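Long-range contacts in lyase/mutase (Burkholderia cenocepacia, PDB 4LSB), which is a TIM-barrel protein of the lyase/mutase kind that carries a bound magnesium ion: residues Ala19-Arg23 against Phe157-Leu161; Phe22-Arg28 against Phe51-Ala55; Asp39-Arg44 against Leu84-Gly88; Asn98-Asp102 against Arg130-Tyr136; Tyr136-Val142 against Ala180-Tyr185. All coordinates share one frame; numbering follows the deposited sequence.

Contact 1 (Ala19-Arg23 against Phe157-Leu161)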
# COMPACT_ATOMS: atom_id res chain seq x y z
N ALA B 19 -15.04 16.49 13.83
CA ALA B 19 -16.26 15.77 14.24
C ALA B 19 -17.49 16.51 13.77
O ALA B 19 -18.47 15.92 13.25
CB ALA B 19 -16.30 15.57 15.76
N GLU B 20 -17.42 17.82 13.92
CA GLU B 20 -18.53 18.64 13.46
C GLU B 20 -18.62 18.70 11.96
O GLU B 20 -19.74 18.66 11.41
CB GLU B 20 -18.43 20.08 14.00
CG GLU B 20 -19.61 20.95 13.55
CD GLU B 20 -21.00 20.40 13.90
OE1 GLU B 20 -21.21 19.81 14.99
OE2 GLU B 20 -21.92 20.56 13.05
N ALA B 21 -17.49 18.86 11.30
CA ALA B 21 -17.50 18.84 9.84
C ALA B 21 -18.09 17.51 9.31
O ALA B 21 -18.89 17.47 8.35
CB ALA B 21 -16.09 19.08 9.32
N PHE B 22 -17.72 16.41 9.95
CA PHE B 22 -18.18 15.09 9.52
C PHE B 22 -19.68 14.95 9.71
O PHE B 22 -20.37 14.47 8.80
CB PHE B 22 -17.46 13.99 10.27
CG PHE B 22 -17.70 12.63 9.70
CD1 PHE B 22 -17.46 12.36 8.36
CD2 PHE B 22 -18.17 11.62 10.49
CE1 PHE B 22 -17.67 11.08 7.83
CE2 PHE B 22 -18.37 10.34 9.97
CZ PHE B 22 -18.12 10.08 8.65
N ARG B 23 -20.19 15.34 10.88
CA ARG B 23 -21.63 15.24 11.14
C ARG B 23 -22.40 16.08 10.09
O ARG B 23 -23.41 15.62 9.57
CB ARG B 23 -21.97 15.70 12.58
CG ARG B 23 -23.45 15.55 12.97
CD ARG B 23 -23.89 16.57 14.06
NE ARG B 23 -23.80 17.94 13.53
CZ ARG B 23 -24.72 18.55 12.76
NH1 ARG B 23 -25.88 17.97 12.44
NH2 ARG B 23 -24.48 19.78 12.32
N PHE B 157 -17.42 15.51 21.72
CA PHE B 157 -17.67 15.97 20.35
C PHE B 157 -18.62 14.97 19.75
O PHE B 157 -18.80 13.89 20.30
CB PHE B 157 -16.39 16.04 19.53
CG PHE B 157 -15.57 14.79 19.59
CD1 PHE B 157 -15.89 13.68 18.81
CD2 PHE B 157 -14.49 14.72 20.45
CE1 PHE B 157 -15.13 12.53 18.88
CE2 PHE B 157 -13.74 13.58 20.52
CZ PHE B 157 -14.06 12.48 19.75
N PRO B 158 -19.28 15.34 18.62
CA PRO B 158 -20.25 14.42 18.08
C PRO B 158 -19.57 13.25 17.34
O PRO B 158 -18.83 13.45 16.37
CB PRO B 158 -21.06 15.28 17.09
CG PRO B 158 -20.32 16.55 16.93
CD PRO B 158 -19.33 16.69 18.05
N PHE B 159 -19.80 12.05 17.81
CA PHE B 159 -19.21 10.86 17.18
C PHE B 159 -20.30 10.24 16.32
O PHE B 159 -21.42 10.00 16.81
CB PHE B 159 -18.71 9.88 18.24
CG PHE B 159 -18.05 8.63 17.67
CD1 PHE B 159 -18.81 7.55 17.24
CD2 PHE B 159 -16.67 8.53 17.61
CE1 PHE B 159 -18.20 6.43 16.75
CE2 PHE B 159 -16.07 7.43 17.11
CZ PHE B 159 -16.84 6.36 16.67
N THR B 160 -20.01 10.07 15.04
CA THR B 160 -21.00 9.56 14.09
C THR B 160 -20.91 8.06 14.01
O THR B 160 -19.97 7.50 13.43
CB THR B 160 -20.82 10.15 12.69
OG1 THR B 160 -21.01 11.56 12.77
CG2 THR B 160 -21.83 9.54 11.73
N LEU B 161 -21.87 7.40 14.70
CA LEU B 161 -21.96 5.96 14.78
C LEU B 161 -22.74 5.35 13.62
O LEU B 161 -23.91 5.65 13.43
CB LEU B 161 -22.53 5.43 16.09
CG LEU B 161 -22.61 3.89 16.19
CD1 LEU B 161 -21.27 3.22 16.40
CD2 LEU B 161 -23.55 3.44 17.31
O HOH W 1 -18.76 13.09 13.72

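Contact 2 (Phe22-Arg28 against Phe51-Ala55)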
# COMPACT_ATOMS: atom_id res chain seq x y z
N PHE B 22 -17.72 16.41 9.95
CA PHE B 22 -18.18 15.09 9.52
C PHE B 22 -19.68 14.95 9.71
O PHE B 22 -20.37 14.47 8.80
CB PHE B 22 -17.46 13.99 10.27
CG PHE B 22 -17.70 12.63 9.70
CD1 PHE B 22 -17.46 12.36 8.36
CD2 PHE B 22 -18.17 11.62 10.49
CE1 PHE B 22 -17.67 11.08 7.83
CE2 PHE B 22 -18.37 10.34 9.97
CZ PHE B 22 -18.12 10.08 8.65
N ARG B 23 -20.19 15.34 10.88
CA ARG B 23 -21.63 15.24 11.14
C ARG B 23 -22.40 16.08 10.09
O ARG B 23 -23.41 15.62 9.57
CB ARG B 23 -21.97 15.70 12.58
CG ARG B 23 -23.45 15.55 12.97
CD ARG B 23 -23.89 16.57 14.06
NE ARG B 23 -23.80 17.94 13.53
CZ ARG B 23 -24.72 18.55 12.76
NH1 ARG B 23 -25.88 17.97 12.44
NH2 ARG B 23 -24.48 19.78 12.32
N ALA B 24 -21.90 17.29 9.81
CA ALA B 24 -22.49 18.22 8.84
C ALA B 24 -22.56 17.67 7.41
O ALA B 24 -23.50 18.02 6.67
CB ALA B 24 -21.75 19.55 8.85
N LEU B 25 -21.58 16.86 7.00
CA LEU B 25 -21.62 16.20 5.68
C LEU B 25 -22.87 15.42 5.55
O LEU B 25 -23.40 15.33 4.44
CB LEU B 25 -20.44 15.23 5.43
CG LEU B 25 -19.10 15.89 5.35
CD1 LEU B 25 -17.92 14.96 5.31
CD2 LEU B 25 -19.11 16.84 4.14
N HIS B 26 -23.39 14.88 6.66
CA HIS B 26 -24.56 14.01 6.59
C HIS B 26 -25.91 14.74 6.52
O HIS B 26 -26.92 14.08 6.35
CB HIS B 26 -24.61 13.04 7.78
CG HIS B 26 -23.48 12.07 7.80
ND1 HIS B 26 -22.23 12.41 8.24
CD2 HIS B 26 -23.41 10.76 7.45
CE1 HIS B 26 -21.43 11.38 8.15
NE2 HIS B 26 -22.12 10.36 7.67
N THR B 27 -25.91 16.03 6.75
CA THR B 27 -27.16 16.80 6.85
C THR B 27 -27.31 17.78 5.70
O THR B 27 -28.39 18.31 5.49
CB THR B 27 -27.28 17.53 8.18
OG1 THR B 27 -26.21 18.46 8.32
CG2 THR B 27 -27.26 16.51 9.35
N ARG B 28 -26.27 17.98 4.91
CA ARG B 28 -26.43 18.84 3.75
C ARG B 28 -27.08 18.05 2.62
O ARG B 28 -27.09 16.78 2.61
CB ARG B 28 -25.10 19.48 3.36
CG ARG B 28 -24.15 18.57 2.70
CD ARG B 28 -22.81 19.26 2.49
NE ARG B 28 -22.04 18.37 1.64
CZ ARG B 28 -20.73 18.41 1.46
NH1 ARG B 28 -19.98 19.31 2.08
NH2 ARG B 28 -20.17 17.54 0.63
N PHE B 51 -11.54 14.91 -1.42
CA PHE B 51 -12.54 14.21 -0.57
C PHE B 51 -12.59 14.90 0.78
O PHE B 51 -11.62 15.60 1.19
CB PHE B 51 -12.27 12.73 -0.50
CG PHE B 51 -12.56 12.02 -1.78
CD1 PHE B 51 -13.86 11.74 -2.14
CD2 PHE B 51 -11.52 11.67 -2.63
CE1 PHE B 51 -14.13 11.06 -3.34
CE2 PHE B 51 -11.79 11.05 -3.86
CZ PHE B 51 -13.11 10.74 -4.20
N GLU B 52 -13.75 14.79 1.43
CA GLU B 52 -14.00 15.54 2.68
C GLU B 52 -13.96 14.69 3.94
O GLU B 52 -14.04 15.22 5.06
CB GLU B 52 -15.33 16.27 2.58
CG GLU B 52 -15.24 17.52 1.70
CD GLU B 52 -16.60 18.12 1.48
OE1 GLU B 52 -16.97 19.02 2.25
OE2 GLU B 52 -17.33 17.70 0.58
N ALA B 53 -13.83 13.39 3.76
CA ALA B 53 -13.73 12.45 4.86
C ALA B 53 -13.10 11.22 4.33
O ALA B 53 -13.11 11.01 3.11
CB ALA B 53 -15.12 12.13 5.36
N LEU B 54 -12.61 10.37 5.21
CA LEU B 54 -12.05 9.05 4.81
C LEU B 54 -12.64 7.98 5.72
O LEU B 54 -12.99 8.26 6.86
CB LEU B 54 -10.50 9.07 4.96
CG LEU B 54 -9.78 10.22 4.25
CD1 LEU B 54 -8.32 10.23 4.63
CD2 LEU B 54 -9.91 10.09 2.77
N ALA B 55 -12.71 6.74 5.21
CA ALA B 55 -13.11 5.61 6.00
C ALA B 55 -12.04 4.53 5.90
O ALA B 55 -11.51 4.20 4.81
CB ALA B 55 -14.45 5.06 5.53

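Contact 3 (Asp39-Arg44 against Leu84-Gly88)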
# COMPACT_ATOMS: atom_id res chain seq x y z
N ASP B 39 -3.47 3.03 3.59
CA ASP B 39 -2.19 3.43 4.12
C ASP B 39 -2.08 4.97 4.13
O ASP B 39 -2.99 5.70 3.69
CB ASP B 39 -1.04 2.72 3.38
CG ASP B 39 -0.92 3.09 1.92
OD1 ASP B 39 -1.53 4.09 1.46
OD2 ASP B 39 -0.21 2.28 1.22
N ALA B 40 -0.97 5.46 4.64
CA ALA B 40 -0.80 6.91 4.76
C ALA B 40 -0.81 7.61 3.40
O ALA B 40 -1.37 8.72 3.29
CB ALA B 40 0.47 7.26 5.54
N GLY B 41 -0.20 6.96 2.41
CA GLY B 41 -0.05 7.48 1.06
C GLY B 41 -1.38 7.73 0.40
O GLY B 41 -1.66 8.81 -0.12
N THR B 42 -2.21 6.72 0.48
CA THR B 42 -3.51 6.78 -0.12
C THR B 42 -4.40 7.78 0.60
O THR B 42 -5.17 8.44 -0.04
CB THR B 42 -4.16 5.37 -0.26
OG1 THR B 42 -4.12 4.66 0.99
CG2 THR B 42 -3.46 4.57 -1.31
N ALA B 43 -4.26 7.89 1.91
CA ALA B 43 -4.99 8.85 2.66
C ALA B 43 -4.65 10.25 2.22
O ALA B 43 -5.55 11.04 1.95
CB ALA B 43 -4.77 8.67 4.13
N ARG B 44 -3.35 10.54 2.12
CA ARG B 44 -2.87 11.80 1.57
C ARG B 44 -3.44 12.14 0.19
O ARG B 44 -3.96 13.28 -0.01
CB ARG B 44 -1.33 11.84 1.51
CG ARG B 44 -0.69 11.97 2.88
CD ARG B 44 0.72 12.51 2.81
NE ARG B 44 0.72 13.94 2.53
CZ ARG B 44 1.81 14.67 2.30
NH1 ARG B 44 3.01 14.15 2.42
NH2 ARG B 44 1.68 15.96 2.05
N LEU B 84 -3.94 6.94 9.78
CA LEU B 84 -4.69 7.58 8.71
C LEU B 84 -5.25 9.00 9.11
O LEU B 84 -5.42 9.87 8.28
CB LEU B 84 -5.74 6.64 8.16
CG LEU B 84 -5.23 5.72 7.01
CD1 LEU B 84 -3.93 4.96 7.29
CD2 LEU B 84 -6.35 4.78 6.62
N VAL B 85 -5.56 9.18 10.39
CA VAL B 85 -5.93 10.48 10.94
C VAL B 85 -4.77 11.45 10.74
O VAL B 85 -4.99 12.56 10.24
CB VAL B 85 -6.27 10.37 12.43
CG1 VAL B 85 -6.34 11.74 13.10
CG2 VAL B 85 -7.58 9.61 12.61
N ALA B 86 -3.56 11.03 11.11
CA ALA B 86 -2.39 11.92 11.02
C ALA B 86 -2.10 12.26 9.57
O ALA B 86 -1.78 13.40 9.25
CB ALA B 86 -1.16 11.29 11.67
N ALA B 87 -2.12 11.25 8.73
CA ALA B 87 -1.74 11.44 7.31
C ALA B 87 -2.74 12.23 6.47
O ALA B 87 -2.36 13.09 5.62
CB ALA B 87 -1.55 10.07 6.67
N GLY B 88 -4.02 11.90 6.65
CA GLY B 88 -5.08 12.50 5.84
C GLY B 88 -5.43 13.94 6.18
O GLY B 88 -5.74 14.69 5.29

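Contact 4 (Asn98-Asp102 against Arg130-Tyr136)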
# COMPACT_ATOMS: atom_id res chain seq x y z
N ASN B 98 -17.05 -5.98 14.32
CA ASN B 98 -18.17 -6.21 15.26
C ASN B 98 -17.90 -5.63 16.67
O ASN B 98 -18.54 -6.03 17.65
CB ASN B 98 -18.45 -7.71 15.33
CG ASN B 98 -17.36 -8.46 16.08
OD1 ASN B 98 -16.17 -8.08 16.03
ND2 ASN B 98 -17.76 -9.50 16.79
N GLY B 99 -16.96 -4.68 16.76
CA GLY B 99 -16.52 -4.13 18.07
C GLY B 99 -15.44 -4.99 18.75
O GLY B 99 -15.06 -4.70 19.89
N PHE B 100 -14.95 -6.02 18.04
CA PHE B 100 -13.82 -6.90 18.48
C PHE B 100 -14.17 -7.84 19.65
O PHE B 100 -13.32 -8.25 20.46
CB PHE B 100 -12.54 -6.07 18.73
CG PHE B 100 -12.11 -5.31 17.53
CD1 PHE B 100 -11.47 -5.96 16.49
CD2 PHE B 100 -12.42 -3.98 17.39
CE1 PHE B 100 -11.13 -5.29 15.35
CE2 PHE B 100 -12.07 -3.28 16.24
CZ PHE B 100 -11.40 -3.93 15.23
N GLY B 101 -15.44 -8.19 19.73
CA GLY B 101 -15.96 -8.97 20.81
C GLY B 101 -17.47 -8.99 20.74
O GLY B 101 -18.10 -8.16 20.06
N ASP B 102 -18.05 -9.94 21.43
CA ASP B 102 -19.50 -10.09 21.50
C ASP B 102 -20.19 -9.17 22.48
O ASP B 102 -21.30 -8.75 22.23
CB ASP B 102 -19.87 -11.52 21.90
CG ASP B 102 -19.33 -12.56 20.93
OD1 ASP B 102 -19.14 -12.26 19.74
OD2 ASP B 102 -19.09 -13.69 21.38
N ARG B 130 -19.24 -16.40 13.65
CA ARG B 130 -19.55 -17.81 13.84
C ARG B 130 -20.50 -18.28 12.73
O ARG B 130 -21.66 -17.89 12.68
CB ARG B 130 -20.16 -18.03 15.22
CG ARG B 130 -19.26 -17.51 16.36
CD ARG B 130 -19.86 -17.60 17.76
NE ARG B 130 -21.31 -17.41 17.79
CZ ARG B 130 -21.97 -16.36 18.30
NH1 ARG B 130 -21.32 -15.33 18.86
NH2 ARG B 130 -23.30 -16.35 18.25
N ALA B 131 -20.00 -19.11 11.84
CA ALA B 131 -20.81 -19.73 10.78
C ALA B 131 -22.12 -20.38 11.27
O ALA B 131 -23.15 -20.28 10.61
CB ALA B 131 -19.98 -20.76 10.02
N ASP B 132 -22.10 -21.03 12.43
CA ASP B 132 -23.32 -21.61 13.00
C ASP B 132 -24.39 -20.53 13.05
O ASP B 132 -25.45 -20.66 12.46
CB ASP B 132 -23.08 -22.20 14.40
N THR B 133 -24.08 -19.45 13.74
CA THR B 133 -25.01 -18.35 13.98
C THR B 133 -24.36 -17.04 13.53
O THR B 133 -23.80 -16.31 14.37
CB THR B 133 -25.33 -18.27 15.47
OG1 THR B 133 -25.81 -19.53 15.93
CG2 THR B 133 -26.39 -17.19 15.75
N PRO B 134 -24.41 -16.74 12.21
CA PRO B 134 -23.49 -15.73 11.63
C PRO B 134 -23.86 -14.29 11.97
O PRO B 134 -23.04 -13.39 11.80
CB PRO B 134 -23.59 -15.97 10.11
CG PRO B 134 -24.92 -16.64 9.92
CD PRO B 134 -25.46 -17.12 11.24
N ILE B 135 -25.08 -14.09 12.47
CA ILE B 135 -25.60 -12.76 12.78
C ILE B 135 -26.12 -12.81 14.21
O ILE B 135 -26.83 -13.75 14.56
CB ILE B 135 -26.79 -12.36 11.86
CG1 ILE B 135 -26.38 -12.41 10.39
CG2 ILE B 135 -27.31 -10.97 12.21
CD1 ILE B 135 -25.46 -11.29 9.90
N TYR B 136 -25.76 -11.82 15.03
CA TYR B 136 -26.26 -11.75 16.40
C TYR B 136 -27.79 -11.71 16.42
O TYR B 136 -28.40 -11.09 15.57
CB TYR B 136 -25.74 -10.52 17.19
CG TYR B 136 -24.25 -10.52 17.46
CD1 TYR B 136 -23.69 -11.27 18.51
CD2 TYR B 136 -23.41 -9.77 16.68
CE1 TYR B 136 -22.33 -11.26 18.72
CE2 TYR B 136 -22.06 -9.76 16.89
CZ TYR B 136 -21.51 -10.49 17.91
OH TYR B 136 -20.14 -10.46 18.04

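Contact 5 (Tyr136-Val142 against Ala180-Tyr185)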
# COMPACT_ATOMS: atom_id res chain seq x y z
N TYR B 136 -25.76 -11.82 15.03
CA TYR B 136 -26.26 -11.75 16.40
C TYR B 136 -27.79 -11.71 16.42
O TYR B 136 -28.40 -11.09 15.57
CB TYR B 136 -25.74 -10.52 17.19
CG TYR B 136 -24.25 -10.52 17.46
CD1 TYR B 136 -23.69 -11.27 18.51
CD2 TYR B 136 -23.41 -9.77 16.68
CE1 TYR B 136 -22.33 -11.26 18.72
CE2 TYR B 136 -22.06 -9.76 16.89
CZ TYR B 136 -21.51 -10.49 17.91
OH TYR B 136 -20.14 -10.46 18.04
N ALA B 137 -28.40 -12.32 17.44
CA ALA B 137 -29.84 -12.15 17.66
C ALA B 137 -30.23 -10.66 17.82
O ALA B 137 -29.47 -9.86 18.37
CB ALA B 137 -30.30 -12.97 18.86
N ARG B 138 -31.43 -10.32 17.36
CA ARG B 138 -31.94 -8.93 17.40
C ARG B 138 -31.74 -8.23 18.74
O ARG B 138 -31.33 -7.07 18.80
CB ARG B 138 -33.44 -8.91 17.05
CG ARG B 138 -34.14 -7.55 17.00
CD ARG B 138 -34.12 -6.89 15.61
NE ARG B 138 -35.17 -7.34 14.66
CZ ARG B 138 -36.40 -6.82 14.58
NH1 ARG B 138 -36.78 -5.84 15.40
NH2 ARG B 138 -37.28 -7.28 13.69
N ASP B 139 -32.09 -8.91 19.81
CA ASP B 139 -31.94 -8.32 21.14
C ASP B 139 -30.53 -7.99 21.45
O ASP B 139 -30.21 -6.88 21.91
CB ASP B 139 -32.35 -9.34 22.21
CG ASP B 139 -33.80 -9.32 22.49
OD1 ASP B 139 -34.49 -8.39 21.99
OD2 ASP B 139 -34.25 -10.24 23.22
N ALA B 140 -29.69 -9.00 21.31
CA ALA B 140 -28.30 -8.84 21.59
C ALA B 140 -27.68 -7.78 20.68
O ALA B 140 -26.84 -7.01 21.14
CB ALA B 140 -27.57 -10.15 21.45
N SER B 141 -28.07 -7.78 19.40
CA SER B 141 -27.56 -6.78 18.46
C SER B 141 -27.86 -5.34 18.87
O SER B 141 -26.99 -4.48 18.82
CB SER B 141 -28.14 -6.98 17.07
OG SER B 141 -27.60 -8.14 16.48
N VAL B 142 -29.11 -5.08 19.18
CA VAL B 142 -29.56 -3.78 19.66
C VAL B 142 -28.88 -3.41 20.97
O VAL B 142 -28.48 -2.26 21.13
CB VAL B 142 -31.09 -3.79 19.88
CG1 VAL B 142 -31.55 -2.47 20.46
CG2 VAL B 142 -31.82 -4.02 18.55
N ALA B 180 -35.67 -4.06 9.40
CA ALA B 180 -36.15 -4.01 10.78
C ALA B 180 -34.98 -3.82 11.71
O ALA B 180 -35.05 -3.06 12.65
CB ALA B 180 -36.91 -5.26 11.14
N ARG B 181 -33.89 -4.54 11.47
CA ARG B 181 -32.65 -4.35 12.27
C ARG B 181 -32.16 -2.90 12.21
O ARG B 181 -31.83 -2.26 13.24
CB ARG B 181 -31.59 -5.31 11.76
CG ARG B 181 -31.82 -6.76 12.21
CD ARG B 181 -30.77 -7.70 11.63
NE ARG B 181 -30.95 -9.04 12.20
CZ ARG B 181 -30.50 -9.45 13.39
NH1 ARG B 181 -29.78 -8.65 14.16
NH2 ARG B 181 -30.75 -10.68 13.79
N LEU B 182 -32.10 -2.36 11.00
CA LEU B 182 -31.57 -1.01 10.82
C LEU B 182 -32.42 -0.02 11.53
O LEU B 182 -31.93 0.91 12.13
CB LEU B 182 -31.42 -0.57 9.37
CG LEU B 182 -30.40 -1.34 8.54
CD1 LEU B 182 -30.40 -0.78 7.12
CD2 LEU B 182 -29.01 -1.24 9.13
N VAL B 183 -33.73 -0.20 11.44
CA VAL B 183 -34.66 0.66 12.16
C VAL B 183 -34.46 0.53 13.70
O VAL B 183 -34.52 1.50 14.45
CB VAL B 183 -36.11 0.29 11.78
CG1 VAL B 183 -37.10 0.93 12.76
CG2 VAL B 183 -36.40 0.71 10.36
N ALA B 184 -34.19 -0.68 14.15
CA ALA B 184 -33.99 -0.91 15.58
C ALA B 184 -32.68 -0.27 16.07
O ALA B 184 -32.61 0.26 17.18
CB ALA B 184 -34.01 -2.38 15.88
N TYR B 185 -31.66 -0.35 15.23
CA TYR B 185 -30.38 0.29 15.50
C TYR B 185 -30.53 1.83 15.50
O TYR B 185 -29.96 2.49 16.36
CB TYR B 185 -29.32 -0.17 14.47
CG TYR B 185 -29.10 -1.68 14.34
CD1 TYR B 185 -29.54 -2.58 15.33
CD2 TYR B 185 -28.44 -2.21 13.24
CE1 TYR B 185 -29.33 -3.96 15.22
CE2 TYR B 185 -28.21 -3.57 13.13
CZ TYR B 185 -28.66 -4.45 14.14
OH TYR B 185 -28.48 -5.82 14.01

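Contact 1 (Ala19-Arg23 against Phe157-Leu161)
Ala19 and Phe22 of helix 14-25 meet the chain that enters strand 160-164, at Phe157, Pro158 and Thr160. The methyl group of Ala19 fits into the bend at Phe157-Pro158: its CB lies 3.6 Å from Phe157 CD1 and 3.4 Å from Pro158 O, with Pro158 CD a little farther away. Phe157 carries its CG between the backbone N and the carbonyl carbon (chi1 50°), a turn that brings the CD1 side of the ring against this methyl, beside CB.

Phe22 has CG trans to its backbone N (chi1 -170°), which directs the ring to Thr160. Its CD2-CE2 side makes the contact, crossing the threonine at a slant: CD2 is 3.6 Å from Thr160 OG1, and CE2 is 3.7 Å from Thr160 CB. A water in the plane of the Phe22 ring, at its edge, gives the segments a polar link. This water is hydrogen-bonded to Ala19 O (2.9 Å), Pro158 O (2.7 Å) and Thr160 OG1 (2.9 Å), so two carbonyl oxygens and a hydroxyl share one bridge.

At the outer margin, Arg23 grips Glu20 side-on, NE and NH2 both bonding to OE2, and NH2 makes the shorter bond. Glu20 OE1 and Arg23 CD then border the Pro158 ring.

Helix 14-25 thus lies across the strand-entry end of the barrel. Ala19 and Phe22 also touch Val120 ahead of strand 121-125, Phe22 reaches Pro91 ahead of strand 92-95, and the Thr160 backbone is hydrogen-bonded to Val120 and Gly122.

Contact 2 (Phe22-Arg28 against Phe51-Ala55)
Arg28 and Glu52 face each other end-on, each nitrogen bonding to its own oxygen. Arg28 NH2 gives a 2.8 Å bond to Glu52 OE2 at 167°, and Arg28 NH1 a 3.0 Å bond to Glu52 OE1. Both oxygens are met on their syn side and lie near the guanidinium plane, although the two flat groups are twisted 31° apart. The arginine chain, extended from CG to NE, spans the gap to the carboxylate.

Leu25 lies beneath this pair. Its CD2 packs on one face of the Arg28 guanidinium, 3.2 Å above the plane and toward the rim, and is 3.6 Å from Glu52 OE1. Its CD1 turns inward to Ala53 CB, which also meets Phe22 CE1 at 3.7 Å. These apolar groups belong to the plug of the TIM barrel's strand-entry end, where helix 14-25 meets the approach to strand 54-55; Ile34 of strand 32-34 touches both Phe22 and Ala53.

In the next shell, His26 CE1 stands over the centre of the Phe22 ring, 3.5 Å above it, in an edge-to-face pairing. His26 ND1 donates to Phe22 O (2.8 Å), and His26 NE2 is hydrogen-bonded to Arg238 NH1.

Contact 3 (Asp39-Arg44 against Leu84-Gly88)
Ala40 and Ala43 pack against Ala87 through small side chains that let the backbones come close. Among the apolar contacts, Ala40 CB and Ala87 CB meet at 3.6 Å, while Ala43 CB is 4.1 Å from Leu84 CG and also borders Gly88 N. Gly88 brings no side chain, and the CA atoms of Ala43 and Gly88 are only 4.8 Å apart. Leu84 reaches across at the helix start, its CD1 lying 3.7 Å from Asp39 C.

The short segments of helices 40-48 and 74-88 approach to 8.1 Å between axes at a crossing angle of -43°. Both helices belong to the outer layer of the TIM barrel, around the parallel strands, and Leu54 of strand 54-55 supports Ala43 from the barrel side.

Polar bonds within 39-44 shape the helix start: Asp39 is the N-cap of helix 40-48, and its OD1 accepts from Thr42 N at 2.9 Å, nearly in line with the C-O bond, and from Thr42 OG1 at 2.7 Å, the latter coming from above the carboxylate plane.

Arg44 lays its CG 3.4 Å from Ala87 O, after which its chain bends at chi3 (75°). Its guanidinium is held by Asn287 OD1 at NE and, at NH1, by Phe282 O and by Gly66 O of the second subunit; Asn287 ND2 also bonds to Ala87 O and Gly88 O.

Contact 4 (Asn98-Asp102 against Arg130-Tyr136)
Asn98 and Asp102, in the loop that leaves strand 92-95, close on Tyr136, in the loop that leaves strand 121-125, at the end of the TIM barrel where the strands have their carboxyl termini. The magnesium ion is bound at this end by Ser58 and Glu97, and the Asn98 side chain is about 8 Å from it.

The phenol oxygen of Tyr136 is the meeting point. Asn98 ND2 donates to it at 2.9 Å; ND2 lies at the ring edge, near its plane, and the amide is nearly coplanar with the ring (15°). Tyr136 OH in turn donates to Asp102 OD1 at 2.7 Å, on the anti side of the carboxylate, whose plane stands 75° from that of the ring. Asp102 CG meets the ring edge at Tyr136 CE1, the side chains crossing at about a right angle, which adds van der Waals contact to the bond.

Asn98 is itself set by an Asx turn: its CG lies between the backbone N and the carbonyl carbon (chi1 72°), and OD1 accepts from Phe100 N at 3.1 Å from above the amide plane. The other carboxylate oxygen, Asp102 OD2, makes a long ion pair with Arg130 NH1, at 3.7 Å. Arg144 of helix 138-153 makes a cation-pi contact with the Tyr136 ring and bonds to Asn98 O, Gly101 O and Asp102 O, tying the first loop to that helix.

One hydroxyl thus acts as acceptor from an amide and donor to a carboxylate; the two bonds fix its proton direction, and Asn98 ND2 probably strengthens the donation to Asp102.

Contact 5 (Tyr136-Val142 against Ala180-Tyr185)
Arg181 crosses from helix 175-187 to the start of helix 138-153, two neighbouring outer helices of the TIM barrel with strand 160-164 between them in sequence. The short helix segments approach to 10.2 Å between axes at a crossing angle of -37°, a spacing that leaves room for a long side chain.

From CB, the CG of Arg181 lies trans to the carbonyl carbon (chi1 -76°), and the chain continues extended to NE. CG packs on the arginine opposite, 4.1 Å from Arg138 CD. NE turns to Asp177 OD2 in a salt bridge within its own helix. NH2 donates to Tyr136 O at 3.0 Å, lying in the carbonyl plane. NH1 has three acceptors: weak bonds to the same Tyr136 O and to Ser141 OG (3.2 Å), and a straighter bond to Tyr185 OH (3.1 Å, 153°) in the guanidinium plane. Tyr185 OH is also hydrogen-bonded to Asp126 OD2. These bonds, with the Asp177 bridge, set the orientation of the guanidinium; Tyr136 O lies at its edge, tilted from the plane.

Arg138 returns the approach with a chain bent at chi2 and chi3. One face of its guanidinium rests on Ala180, NH2 coming 3.3 Å from Ala180 CB. The like charges of the two arginines are near each other, and the salt bridge of Arg181 NE to Asp177 probably offsets part of their repulsion.

Farther along the helices the contact becomes apolar: Val142 CG2 sits 3.8 Å from Ala184 CB and 4.2 Å from Tyr185 CE1.

Contacts 1 and 2 share Phe22 and helix 14-25 at the strand-entry end of the barrel. Contact 2 is the more buried, mainly apolar inside with a salt bridge at its margin, whereas contact 1 adds a bridging water to its packing. Contact 3, partly buried, packs two outer helices by alanines and touches contact 2 where Leu54 CD1 meets Ala43 CB. Contact 5 also pairs outer helices, but its wider spacing is filled by arginine and tyrosine. It shares Tyr136 with contact 4, a surface contact of loops: the hydroxyl serves contact 4 and the carbonyl contact 5. Contacts 3 and 4 lie on opposite sides of the chain's centre.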